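Local atomic coordinates of cupin domain-containing protein (Rhodopseudomonas palustris, PDB entry 3LAG), a protein that is of unknown function but, as a small cupin of the BauB-like family, binds metal ions, with nickel held inside its beta barrel. Residues V42-G47 with V88-E93. Sequence-based numbering, arbitrary orientation. Where two conformers were deposited one is given.
Sequences VPMADG and VFLEIE
V42 and L90 form an antiparallel hydrogen-bonded pair in the cupin beta barrel, where the end of strand 39-43 lies beside strand 87-94. V42 N donates to L90 O at 2.8 Å. L90 N returns a bond to V42 O at 2.9 Å. P43 and F89 follow as a non-hydrogen-bonded pair. The tight part is apolar, on the face of V42 and L90. M44, a selenomethionine, brings CG to 3.7 Å from L90 CD1, and its chain then bends away at chi2 and chi3. The side chains of V42 and I92 cross obliquely; V42 CG2, anti to its carbonyl carbon, lies 3.5 Å from I92 CD1, less certain because I92 has two conformers. The second subunit packs on this face, with its own V42 and M44 against L90 and V42. F89 points to the other face. Its ring meets W22, and its side chain is about 6 Å from the nickel ion.

The strand ends at P43, but M44 N still donates to V88 O at 3.0 Å. The contact loosens from A45 on. Exposed D46 bonds K64 and T65, not 88-93. One water joins the backbones, accepting from V88 N and donating to A45 O, each at 3.0 Å.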
loop_
_atom_site.group_PDB
_atom_site.type_symbol
_atom_site.label_atom_id
_atom_site.label_comp_id
_atom_site.label_asym_id
_atom_site.label_seq_id
_atom_site.Cartn_x
_atom_site.Cartn_y
_atom_site.Cartn_z
ATOM N N VAL B 42 0.252 -5.124 -0.887
ATOM C CA VAL B 42 0.631 -4.593 0.420
ATOM C C VAL B 42 -0.195 -5.301 1.472
ATOM O O VAL B 42 -1.380 -4.989 1.655
ATOM C CB VAL B 42 0.397 -3.074 0.532
ATOM C CG1 VAL B 42 0.866 -2.581 1.894
ATOM C CG2 VAL B 42 1.132 -2.341 -0.586
ATOM N N PRO B 43 0.412 -6.275 2.166
ATOM C CA PRO B 43 -0.343 -6.926 3.232
ATOM C C PRO B 43 -0.576 -5.967 4.381
ATOM O O PRO B 43 0.333 -5.246 4.814
ATOM C CB PRO B 43 0.587 -8.064 3.671
ATOM C CG PRO B 43 1.493 -8.296 2.478
ATOM C CD PRO B 43 1.720 -6.910 1.946
HETATM N N MSE B 44 -1.804 -5.957 4.871
HETATM C CA MSE B 44 -2.161 -5.104 5.996
HETATM C C MSE B 44 -2.165 -5.870 7.317
HETATM O O MSE B 44 -2.327 -5.285 8.387
HETATM C CB MSE B 44 -3.529 -4.466 5.766
HETATM C CG MSE B 44 -3.618 -3.589 4.513
HETATM SE SE MSE B 44 -2.293 -2.151 4.438
HETATM C CE MSE B 44 -2.640 -1.329 6.154
ATOM N N ALA B 45 -1.995 -7.182 7.237
ATOM C CA ALA B 45 -1.968 -8.019 8.419
ATOM C C ALA B 45 -1.164 -9.255 8.084
ATOM O O ALA B 45 -1.164 -9.687 6.940
ATOM C CB ALA B 45 -3.374 -8.387 8.799
ATOM N N ASP B 46 -0.470 -9.823 9.066
ATOM C CA ASP B 46 0.237 -11.078 8.845
ATOM C C ASP B 46 -0.802 -12.145 8.541
ATOM O O ASP B 46 -1.881 -12.161 9.133
ATOM C CB ASP B 46 1.030 -11.491 10.084
ATOM C CG ASP B 46 2.134 -10.507 10.453
ATOM O OD1 ASP B 46 2.442 -9.576 9.678
ATOM O OD2 ASP B 46 2.704 -10.672 11.546
ATOM N N GLY B 47 -0.497 -13.037 7.616
ATOM C CA GLY B 47 -1.481 -14.041 7.279
ATOM C C GLY B 47 -0.908 -15.149 6.445
ATOM O O GLY B 47 0.236 -15.085 5.994
ATOM N N VAL B 88 -6.221 -9.518 4.945
ATOM C CA VAL B 88 -6.440 -8.182 4.407
ATOM C C VAL B 88 -5.192 -7.704 3.693
ATOM O O VAL B 88 -4.094 -7.739 4.234
ATOM C CB VAL B 88 -6.779 -7.167 5.508
ATOM C CG1 VAL B 88 -7.160 -5.831 4.881
ATOM C CG2 VAL B 88 -7.907 -7.694 6.401
ATOM N N PHE B 89 -5.368 -7.261 2.454
ATOM C CA PHE B 89 -4.264 -6.700 1.695
ATOM C C PHE B 89 -4.797 -5.711 0.681
ATOM O O PHE B 89 -5.955 -5.797 0.266
ATOM C CB PHE B 89 -3.435 -7.787 0.994
ATOM C CG PHE B 89 -4.221 -8.643 0.046
ATOM C CD1 PHE B 89 -4.268 -8.354 -1.310
ATOM C CD2 PHE B 89 -4.873 -9.777 0.502
ATOM C CE1 PHE B 89 -4.986 -9.159 -2.185
ATOM C CE2 PHE B 89 -5.592 -10.585 -0.374
ATOM C CZ PHE B 89 -5.641 -10.271 -1.716
ATOM N N LEU B 90 -3.950 -4.763 0.306
ATOM C CA LEU B 90 -4.234 -3.874 -0.806
ATOM C C LEU B 90 -3.491 -4.376 -2.029
ATOM O O LEU B 90 -2.370 -4.881 -1.944
ATOM C CB LEU B 90 -3.845 -2.421 -0.485
ATOM C CG LEU B 90 -4.910 -1.586 0.244
ATOM C CD1 LEU B 90 -5.372 -2.212 1.543
ATOM C CD2 LEU B 90 -4.400 -0.167 0.483
ATOM N N GLU B 91 -4.150 -4.270 -3.169
ATOM C CA GLU B 91 -3.538 -4.590 -4.435
ATOM C C GLU B 91 -3.532 -3.338 -5.291
ATOM O O GLU B 91 -4.571 -2.708 -5.514
ATOM C CB GLU B 91 -4.338 -5.672 -5.110
ATOM C CG GLU B 91 -3.488 -6.598 -5.911
ATOM C CD GLU B 91 -4.162 -7.916 -6.128
ATOM O OE1 GLU B 91 -3.739 -8.917 -5.507
ATOM O OE2 GLU B 91 -5.127 -7.932 -6.910
ATOM N N ILE B 92 -2.346 -2.993 -5.771
ATOM C CA ILE B 92 -2.131 -1.769 -6.520
ATOM C C ILE B 92 -1.756 -2.150 -7.950
ATOM O O ILE B 92 -0.682 -2.696 -8.188
ATOM C CB ILE B 92 -1.024 -0.907 -5.867
ATOM C CG1 ILE B 92 -1.388 -0.573 -4.412
ATOM C CG2 ILE B 92 -0.801 0.370 -6.658
ATOM C CD1 ILE B 92 -0.830 -1.532 -3.379
ATOM N N GLU B 93 -2.666 -1.898 -8.885
ATOM C CA GLU B 93 -2.500 -2.294 -10.275
ATOM C C GLU B 93 -2.136 -1.079 -11.109
ATOM O O GLU B 93 -2.740 -0.019 -10.970
ATOM C CB GLU B 93 -3.795 -2.905 -10.802
ATOM C CG GLU B 93 -4.200 -4.188 -10.120
ATOM C CD GLU B 93 -5.530 -4.682 -10.629
ATOM O OE1 GLU B 93 -6.568 -4.144 -10.181
ATOM O OE2 GLU B 93 -5.542 -5.594 -11.481
HETATM O O HOH W 1 -3.716 -10.864 6.011
#